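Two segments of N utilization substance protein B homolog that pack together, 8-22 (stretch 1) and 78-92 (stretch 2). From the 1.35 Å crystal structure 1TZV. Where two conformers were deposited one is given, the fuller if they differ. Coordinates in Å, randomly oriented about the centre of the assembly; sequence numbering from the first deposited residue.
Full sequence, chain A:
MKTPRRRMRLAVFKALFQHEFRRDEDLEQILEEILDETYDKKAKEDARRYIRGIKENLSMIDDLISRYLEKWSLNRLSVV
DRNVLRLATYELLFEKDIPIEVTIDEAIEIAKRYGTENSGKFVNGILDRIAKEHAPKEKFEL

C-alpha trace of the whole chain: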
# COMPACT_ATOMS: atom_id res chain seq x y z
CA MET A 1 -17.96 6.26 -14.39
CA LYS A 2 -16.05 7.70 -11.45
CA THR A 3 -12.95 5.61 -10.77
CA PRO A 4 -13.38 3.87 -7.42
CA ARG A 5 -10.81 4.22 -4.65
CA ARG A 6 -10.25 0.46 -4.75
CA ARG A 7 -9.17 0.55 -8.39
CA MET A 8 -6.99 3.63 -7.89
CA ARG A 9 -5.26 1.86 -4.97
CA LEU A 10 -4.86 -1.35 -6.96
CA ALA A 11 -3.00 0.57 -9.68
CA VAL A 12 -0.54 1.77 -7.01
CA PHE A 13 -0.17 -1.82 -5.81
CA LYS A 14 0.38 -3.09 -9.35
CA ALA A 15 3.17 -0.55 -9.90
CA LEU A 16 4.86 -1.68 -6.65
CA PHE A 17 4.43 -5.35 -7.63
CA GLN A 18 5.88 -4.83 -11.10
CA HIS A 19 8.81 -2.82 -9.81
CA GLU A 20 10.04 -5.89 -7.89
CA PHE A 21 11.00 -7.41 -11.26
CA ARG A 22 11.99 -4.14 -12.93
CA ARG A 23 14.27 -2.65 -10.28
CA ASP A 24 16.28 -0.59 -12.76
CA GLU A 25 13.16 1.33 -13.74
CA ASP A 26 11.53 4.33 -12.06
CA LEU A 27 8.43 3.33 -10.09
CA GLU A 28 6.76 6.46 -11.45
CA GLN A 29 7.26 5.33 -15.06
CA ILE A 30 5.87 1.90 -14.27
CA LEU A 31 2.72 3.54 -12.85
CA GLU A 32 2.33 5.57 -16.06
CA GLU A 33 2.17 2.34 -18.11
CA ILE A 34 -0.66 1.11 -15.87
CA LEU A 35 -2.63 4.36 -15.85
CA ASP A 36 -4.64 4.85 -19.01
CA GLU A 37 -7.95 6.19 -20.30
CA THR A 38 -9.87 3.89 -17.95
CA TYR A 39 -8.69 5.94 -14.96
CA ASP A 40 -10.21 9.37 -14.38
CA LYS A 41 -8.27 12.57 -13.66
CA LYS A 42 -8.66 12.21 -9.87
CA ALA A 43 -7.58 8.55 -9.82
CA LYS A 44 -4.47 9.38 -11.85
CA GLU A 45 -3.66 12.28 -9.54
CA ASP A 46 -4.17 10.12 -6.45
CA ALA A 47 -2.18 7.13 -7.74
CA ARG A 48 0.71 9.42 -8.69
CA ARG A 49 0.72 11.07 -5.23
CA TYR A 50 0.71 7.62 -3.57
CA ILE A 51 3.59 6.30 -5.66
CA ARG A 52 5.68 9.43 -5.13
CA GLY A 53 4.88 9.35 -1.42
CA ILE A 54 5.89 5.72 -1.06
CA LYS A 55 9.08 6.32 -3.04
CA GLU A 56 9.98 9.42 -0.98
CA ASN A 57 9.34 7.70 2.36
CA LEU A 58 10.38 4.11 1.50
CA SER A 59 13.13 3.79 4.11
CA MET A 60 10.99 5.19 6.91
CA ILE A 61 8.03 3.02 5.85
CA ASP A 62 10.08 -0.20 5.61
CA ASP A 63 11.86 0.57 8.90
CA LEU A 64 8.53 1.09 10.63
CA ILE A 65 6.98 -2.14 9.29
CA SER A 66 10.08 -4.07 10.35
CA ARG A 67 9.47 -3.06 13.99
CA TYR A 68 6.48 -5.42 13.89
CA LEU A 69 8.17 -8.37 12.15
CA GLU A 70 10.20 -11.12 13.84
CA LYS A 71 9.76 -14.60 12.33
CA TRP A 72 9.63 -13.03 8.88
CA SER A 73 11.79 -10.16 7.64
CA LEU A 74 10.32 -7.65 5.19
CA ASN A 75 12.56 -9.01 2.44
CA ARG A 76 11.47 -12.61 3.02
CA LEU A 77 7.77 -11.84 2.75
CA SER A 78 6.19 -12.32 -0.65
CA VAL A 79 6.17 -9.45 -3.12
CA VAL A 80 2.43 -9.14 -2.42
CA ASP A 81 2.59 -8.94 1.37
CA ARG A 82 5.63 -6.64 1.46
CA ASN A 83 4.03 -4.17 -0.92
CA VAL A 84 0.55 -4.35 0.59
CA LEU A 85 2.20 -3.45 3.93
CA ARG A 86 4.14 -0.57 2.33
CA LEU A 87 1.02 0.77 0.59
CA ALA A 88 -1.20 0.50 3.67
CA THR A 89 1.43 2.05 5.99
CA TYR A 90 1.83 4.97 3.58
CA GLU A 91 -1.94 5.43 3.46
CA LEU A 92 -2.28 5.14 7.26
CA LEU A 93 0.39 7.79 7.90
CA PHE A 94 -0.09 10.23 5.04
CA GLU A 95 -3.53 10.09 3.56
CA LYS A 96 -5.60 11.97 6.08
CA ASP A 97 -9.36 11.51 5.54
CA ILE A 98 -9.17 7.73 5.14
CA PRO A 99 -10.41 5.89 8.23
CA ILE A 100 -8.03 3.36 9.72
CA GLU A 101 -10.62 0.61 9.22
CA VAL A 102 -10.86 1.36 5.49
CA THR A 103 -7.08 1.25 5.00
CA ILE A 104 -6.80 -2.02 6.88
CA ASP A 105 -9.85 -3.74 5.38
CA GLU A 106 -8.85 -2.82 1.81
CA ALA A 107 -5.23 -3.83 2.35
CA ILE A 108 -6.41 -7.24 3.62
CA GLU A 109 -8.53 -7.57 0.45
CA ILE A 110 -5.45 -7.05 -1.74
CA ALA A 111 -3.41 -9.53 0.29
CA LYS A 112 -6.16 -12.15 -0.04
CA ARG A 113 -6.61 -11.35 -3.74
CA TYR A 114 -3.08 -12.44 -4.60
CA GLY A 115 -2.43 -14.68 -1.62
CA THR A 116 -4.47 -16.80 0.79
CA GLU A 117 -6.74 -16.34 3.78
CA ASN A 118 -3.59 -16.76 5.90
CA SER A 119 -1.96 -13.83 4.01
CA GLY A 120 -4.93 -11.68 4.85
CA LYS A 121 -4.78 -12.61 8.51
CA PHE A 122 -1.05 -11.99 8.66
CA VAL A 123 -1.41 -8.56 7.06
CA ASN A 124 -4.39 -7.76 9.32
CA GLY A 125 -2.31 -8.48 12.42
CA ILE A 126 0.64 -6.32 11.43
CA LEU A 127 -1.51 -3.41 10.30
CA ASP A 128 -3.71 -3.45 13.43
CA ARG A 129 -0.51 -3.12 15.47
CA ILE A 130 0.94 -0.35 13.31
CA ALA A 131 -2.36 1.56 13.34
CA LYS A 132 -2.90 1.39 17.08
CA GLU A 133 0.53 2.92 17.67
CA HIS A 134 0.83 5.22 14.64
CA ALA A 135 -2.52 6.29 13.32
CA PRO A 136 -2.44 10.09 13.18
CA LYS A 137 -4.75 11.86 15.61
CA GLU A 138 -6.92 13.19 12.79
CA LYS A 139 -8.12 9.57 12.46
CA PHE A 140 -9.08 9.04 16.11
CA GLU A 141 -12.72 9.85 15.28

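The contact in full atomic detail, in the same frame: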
# COMPACT_ATOMS: atom_id res chain seq x y z
N MET A 8 -8.10 2.69 -7.94
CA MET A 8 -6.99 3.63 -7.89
C MET A 8 -5.88 2.98 -7.04
O MET A 8 -4.72 2.92 -7.47
CB MET A 8 -7.46 4.94 -7.23
CG MET A 8 -6.39 6.02 -7.00
SD MET A 8 -5.23 5.74 -5.64
CE MET A 8 -6.32 5.93 -4.21
N ARG A 9 -6.24 2.47 -5.86
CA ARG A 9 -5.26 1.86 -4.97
C ARG A 9 -4.63 0.62 -5.58
O ARG A 9 -3.43 0.37 -5.37
CB ARG A 9 -5.87 1.52 -3.61
CG ARG A 9 -4.82 1.16 -2.58
CD ARG A 9 -5.42 0.63 -1.30
NE ARG A 9 -6.17 1.62 -0.53
CZ ARG A 9 -7.49 1.67 -0.46
NH1 ARG A 9 -8.24 0.81 -1.13
NH2 ARG A 9 -8.06 2.54 0.35
N LEU A 10 -5.41 -0.16 -6.32
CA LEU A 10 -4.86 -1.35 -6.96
C LEU A 10 -3.82 -0.98 -8.01
O LEU A 10 -2.87 -1.72 -8.22
CB LEU A 10 -5.96 -2.20 -7.61
CG LEU A 10 -6.63 -3.28 -6.75
CD1 LEU A 10 -7.76 -3.89 -7.58
CD2 LEU A 10 -5.62 -4.35 -6.30
N ALA A 11 -3.99 0.16 -8.67
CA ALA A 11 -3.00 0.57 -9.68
C ALA A 11 -1.67 0.86 -8.98
O ALA A 11 -0.59 0.54 -9.50
CB ALA A 11 -3.48 1.83 -10.43
N VAL A 12 -1.74 1.48 -7.80
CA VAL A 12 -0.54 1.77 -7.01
C VAL A 12 0.12 0.43 -6.64
O VAL A 12 1.33 0.25 -6.81
CB VAL A 12 -0.91 2.57 -5.73
CG1 VAL A 12 0.30 2.72 -4.86
CG2 VAL A 12 -1.46 3.94 -6.10
N PHE A 13 -0.69 -0.51 -6.16
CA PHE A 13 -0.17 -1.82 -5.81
C PHE A 13 0.47 -2.49 -7.01
O PHE A 13 1.56 -3.04 -6.89
CB PHE A 13 -1.25 -2.72 -5.23
CG PHE A 13 -0.77 -4.12 -5.00
CD1 PHE A 13 0.04 -4.40 -3.92
CD2 PHE A 13 -1.03 -5.11 -5.92
CE1 PHE A 13 0.62 -5.68 -3.77
CE2 PHE A 13 -0.47 -6.39 -5.79
CZ PHE A 13 0.36 -6.66 -4.71
N LYS A 14 -0.19 -2.47 -8.17
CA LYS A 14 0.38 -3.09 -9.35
C LYS A 14 1.73 -2.49 -9.74
O LYS A 14 2.63 -3.21 -10.16
CB LYS A 14 -0.60 -3.01 -10.52
CG LYS A 14 -1.85 -3.85 -10.32
CD LYS A 14 -2.77 -3.80 -11.53
CE LYS A 14 -3.28 -2.39 -11.78
NZ LYS A 14 -4.08 -2.30 -13.03
N ALA A 15 1.89 -1.18 -9.58
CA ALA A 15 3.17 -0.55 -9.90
C ALA A 15 4.24 -1.07 -8.94
O ALA A 15 5.35 -1.40 -9.36
CB ALA A 15 3.05 0.98 -9.83
N LEU A 16 3.91 -1.16 -7.64
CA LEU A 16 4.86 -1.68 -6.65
C LEU A 16 5.22 -3.13 -6.97
O LEU A 16 6.39 -3.50 -6.90
CB LEU A 16 4.26 -1.61 -5.23
CG LEU A 16 4.01 -0.21 -4.71
CD1 LEU A 16 3.18 -0.30 -3.44
CD2 LEU A 16 5.31 0.49 -4.44
N PHE A 17 4.22 -3.94 -7.29
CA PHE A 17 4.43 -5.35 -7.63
C PHE A 17 5.36 -5.47 -8.85
O PHE A 17 6.35 -6.22 -8.82
CB PHE A 17 3.05 -5.97 -7.89
CG PHE A 17 3.07 -7.43 -8.31
CD1 PHE A 17 3.33 -7.80 -9.63
CD2 PHE A 17 2.75 -8.43 -7.39
CE1 PHE A 17 3.25 -9.15 -10.04
CE2 PHE A 17 2.67 -9.78 -7.78
CZ PHE A 17 2.93 -10.14 -9.11
N GLN A 18 5.04 -4.75 -9.91
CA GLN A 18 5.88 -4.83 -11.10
C GLN A 18 7.30 -4.34 -10.89
O GLN A 18 8.25 -4.87 -11.49
CB GLN A 18 5.21 -4.07 -12.25
CG GLN A 18 3.93 -4.74 -12.72
CD GLN A 18 3.42 -4.20 -14.03
OE1 GLN A 18 3.13 -4.97 -14.95
NE2 GLN A 18 3.31 -2.89 -14.13
N HIS A 19 7.49 -3.34 -10.03
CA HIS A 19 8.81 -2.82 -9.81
C HIS A 19 9.75 -3.87 -9.21
O HIS A 19 10.97 -3.80 -9.41
CB HIS A 19 8.79 -1.58 -8.91
CG HIS A 19 10.12 -0.92 -8.77
ND1 HIS A 19 10.96 -1.16 -7.70
CD2 HIS A 19 10.79 -0.07 -9.59
CE1 HIS A 19 12.08 -0.47 -7.86
NE2 HIS A 19 12.00 0.20 -8.99
N GLU A 20 9.20 -4.84 -8.49
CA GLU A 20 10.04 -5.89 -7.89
C GLU A 20 10.83 -6.70 -8.93
O GLU A 20 11.85 -7.31 -8.60
CB GLU A 20 9.19 -6.84 -7.04
CG GLU A 20 8.54 -6.16 -5.81
CD GLU A 20 9.37 -6.33 -4.54
OE1 GLU A 20 9.05 -5.68 -3.52
OE2 GLU A 20 10.33 -7.12 -4.56
N PHE A 21 10.36 -6.67 -10.17
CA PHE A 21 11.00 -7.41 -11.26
C PHE A 21 11.58 -6.47 -12.30
O PHE A 21 12.11 -6.90 -13.33
CB PHE A 21 9.96 -8.33 -11.89
CG PHE A 21 9.26 -9.18 -10.89
CD1 PHE A 21 7.97 -8.86 -10.47
CD2 PHE A 21 9.93 -10.23 -10.27
CE1 PHE A 21 7.36 -9.58 -9.44
CE2 PHE A 21 9.33 -10.95 -9.25
CZ PHE A 21 8.05 -10.63 -8.83
N ARG A 22 11.50 -5.17 -12.03
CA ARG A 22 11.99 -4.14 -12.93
C ARG A 22 12.67 -3.08 -12.07
O ARG A 22 12.36 -1.89 -12.17
CB ARG A 22 10.80 -3.55 -13.68
CG ARG A 22 10.11 -4.56 -14.57
CD ARG A 22 8.80 -4.03 -15.13
NE ARG A 22 8.97 -2.82 -15.93
CZ ARG A 22 7.96 -2.13 -16.47
NH1 ARG A 22 8.21 -1.04 -17.19
NH2 ARG A 22 6.72 -2.53 -16.28
N SER A 78 6.45 -12.28 0.78
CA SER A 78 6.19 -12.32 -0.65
C SER A 78 6.11 -10.90 -1.19
O SER A 78 5.92 -9.93 -0.44
CB SER A 78 4.87 -13.01 -0.94
OG SER A 78 3.78 -12.17 -0.52
N VAL A 79 6.26 -10.76 -2.50
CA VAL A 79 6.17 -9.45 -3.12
C VAL A 79 4.80 -8.84 -2.81
O VAL A 79 4.68 -7.62 -2.64
CB VAL A 79 6.40 -9.51 -4.66
CG1 VAL A 79 7.85 -9.90 -4.97
CG2 VAL A 79 5.44 -10.52 -5.30
N VAL A 80 3.76 -9.66 -2.72
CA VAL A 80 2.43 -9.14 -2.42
C VAL A 80 2.35 -8.60 -1.00
O VAL A 80 1.95 -7.45 -0.79
CB VAL A 80 1.35 -10.20 -2.59
CG1 VAL A 80 -0.01 -9.62 -2.16
CG2 VAL A 80 1.30 -10.67 -4.05
N ASP A 81 2.73 -9.40 -0.01
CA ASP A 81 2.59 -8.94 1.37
C ASP A 81 3.49 -7.75 1.69
O ASP A 81 3.08 -6.83 2.40
CB ASP A 81 2.85 -10.11 2.32
CG ASP A 81 1.77 -11.17 2.23
OD1 ASP A 81 0.67 -10.84 1.72
OD2 ASP A 81 2.05 -12.31 2.68
N ARG A 82 4.73 -7.76 1.21
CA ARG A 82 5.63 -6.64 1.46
C ARG A 82 5.05 -5.34 0.91
O ARG A 82 5.03 -4.29 1.58
CB ARG A 82 7.00 -6.93 0.80
CG ARG A 82 7.93 -5.71 0.70
CD ARG A 82 9.38 -6.09 0.34
NE ARG A 82 9.46 -6.85 -0.90
CZ ARG A 82 9.57 -8.17 -0.96
NH1 ARG A 82 9.60 -8.76 -2.14
NH2 ARG A 82 9.68 -8.90 0.15
N ASN A 83 4.55 -5.39 -0.32
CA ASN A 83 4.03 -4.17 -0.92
C ASN A 83 2.65 -3.76 -0.43
O ASN A 83 2.35 -2.56 -0.39
CB ASN A 83 4.17 -4.28 -2.43
CG ASN A 83 5.63 -4.26 -2.84
OD1 ASN A 83 6.21 -5.29 -3.26
ND2 ASN A 83 6.26 -3.14 -2.66
N VAL A 84 1.83 -4.71 -0.01
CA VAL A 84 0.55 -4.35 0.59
C VAL A 84 0.89 -3.62 1.91
O VAL A 84 0.27 -2.60 2.23
CB VAL A 84 -0.32 -5.59 0.90
CG1 VAL A 84 -1.47 -5.22 1.88
CG2 VAL A 84 -0.91 -6.11 -0.39
N LEU A 85 1.85 -4.11 2.68
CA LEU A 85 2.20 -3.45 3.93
C LEU A 85 2.76 -2.05 3.67
O LEU A 85 2.42 -1.10 4.38
CB LEU A 85 3.18 -4.30 4.74
CG LEU A 85 2.55 -5.57 5.34
CD1 LEU A 85 3.66 -6.43 5.98
CD2 LEU A 85 1.49 -5.22 6.40
N ARG A 86 3.60 -1.89 2.66
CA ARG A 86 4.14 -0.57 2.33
C ARG A 86 3.02 0.40 1.95
O ARG A 86 2.96 1.54 2.44
CB ARG A 86 5.13 -0.65 1.16
CG ARG A 86 6.46 -1.24 1.52
CD ARG A 86 7.20 -1.61 0.25
NE ARG A 86 8.62 -1.78 0.52
CZ ARG A 86 9.48 -2.33 -0.33
NH1 ARG A 86 10.77 -2.41 -0.01
NH2 ARG A 86 9.04 -2.85 -1.47
N LEU A 87 2.14 -0.04 1.07
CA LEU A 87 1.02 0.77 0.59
C LEU A 87 0.08 1.19 1.72
O LEU A 87 -0.30 2.37 1.85
CB LEU A 87 0.26 -0.02 -0.49
CG LEU A 87 -1.05 0.55 -1.06
CD1 LEU A 87 -0.90 2.02 -1.42
CD2 LEU A 87 -1.43 -0.25 -2.30
N ALA A 88 -0.31 0.23 2.54
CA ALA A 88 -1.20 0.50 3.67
C ALA A 88 -0.55 1.40 4.71
O ALA A 88 -1.24 2.26 5.29
CB ALA A 88 -1.65 -0.82 4.33
N THR A 89 0.74 1.22 5.00
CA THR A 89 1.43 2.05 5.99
C THR A 89 1.50 3.49 5.46
O THR A 89 1.24 4.45 6.20
CB THR A 89 2.83 1.48 6.30
OG1 THR A 89 2.65 0.18 6.88
CG2 THR A 89 3.60 2.34 7.32
N TYR A 90 1.80 3.65 4.18
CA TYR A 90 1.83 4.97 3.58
C TYR A 90 0.45 5.61 3.73
O TYR A 90 0.33 6.77 4.16
CB TYR A 90 2.16 4.87 2.08
CG TYR A 90 1.82 6.15 1.35
CD1 TYR A 90 2.65 7.29 1.47
CD2 TYR A 90 0.61 6.29 0.69
CE1 TYR A 90 2.24 8.53 0.96
CE2 TYR A 90 0.19 7.53 0.17
CZ TYR A 90 1.02 8.63 0.32
OH TYR A 90 0.60 9.87 -0.12
N GLU A 91 -0.60 4.88 3.38
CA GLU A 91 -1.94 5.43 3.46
C GLU A 91 -2.32 5.79 4.90
O GLU A 91 -2.89 6.87 5.15
CB GLU A 91 -2.94 4.43 2.85
CG GLU A 91 -4.32 5.01 2.68
CD GLU A 91 -5.24 4.04 1.97
OE1 GLU A 91 -5.92 3.26 2.66
OE2 GLU A 91 -5.27 4.05 0.73
N LEU A 92 -2.01 4.91 5.83
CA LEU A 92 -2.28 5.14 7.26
C LEU A 92 -1.62 6.45 7.74
O LEU A 92 -2.26 7.30 8.40
CB LEU A 92 -1.68 4.00 8.06
CG LEU A 92 -2.36 3.11 9.09
CD1 LEU A 92 -2.06 1.64 8.77
CD2 LEU A 92 -1.83 3.45 10.46
O HOH W 1 11.41 -3.87 -3.17

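Two helices, 58 or more residues apart in sequence wherever they touch, cross at 133° with their axes 9.6 Å apart at closest approach, and together the two stretches bury 726 Å². Because they run nearer to antiparallel than parallel, the start of one meets the later part of the other: Arg9 reaches Glu91, while Glu20 reaches Arg82.

The shape of the contact rests on two reciprocal knobs. Leu87 points toward the first helix and drops into a hollow walled by Arg9, Val12, Phe13 and Leu16, the i, i+3, i+4, i+7 set that forms one face of a helix. Its CD1 lies 3.7 Å from Val12 CG1, and its CD2 lies 3.7 Å from Arg9 CG and 3.8 Å from Phe13 CB. A branched leucine suits this pocket, since its two methyls spread across the hollow and touch its walls together. The arginine contributes here as a hydrocarbon, lending its methylenes to the hollow before its charged end departs.

Phe13 returns the gesture. Its CA-to-CB bond leaves sideways, but chi1 near 174° (t) brings the ring into the hole among Val80, Asn83, Val84 and Leu87. Phe13 CE1 comes within 3.7 Å of Val84 CG2, Phe13 CZ is 3.9 Å from Val80 CG1, and the backbone Val80 O meets the ring edge, 3.7 Å from Phe13 CE1. A long flat side chain can thus reach down between the valines to the opposing backbone. Leu16 fills the space beside these knobs, its CD1 4.2 Å from Leu87 CB; Leu16 CA and Asn83 CA are 6.3 Å apart.

Toward the other end the packing becomes more exposed. Val79 is a small bump touched by two aromatic rings: Phe17 CE2 is 3.8 Å from Val79 CG2, and Phe21 CZ is 3.9 Å from Val79 CG1. Nearby, Ser78 caps its own helix, its OG accepting from Asp81 N at 3.0 Å.

Charge pairs flank the largely apolar middle, where the polar Asn83 is buried beside Leu16 and Phe13, its CB 4.0 Å from Phe13 CE1. In the buried pair, Arg9 NE donates to Glu91 OE2 at 2.9 Å, near the guanidinium plane, and Arg9 NH2 reaches Glu91 OE1 at 3.2 Å; the Glu91 carboxylate is also bonded elsewhere in the structure. At the other end Arg82 grips Glu20 with two bonds, Arg82 NE to Glu20 OE1 at 2.9 Å and Arg82 NH1 to Glu20 OE2 at 3.0 Å. Arg86 NH2 adds a longer salt bridge to Glu20 OE1, 3.5 Å, and a water accepts from Arg86 NH2 at 3.1 Å and donates a weak bond to Glu20 OE1 at 3.0 Å. The rule is legible: interlocked knobs in the middle, paired charges at the ends.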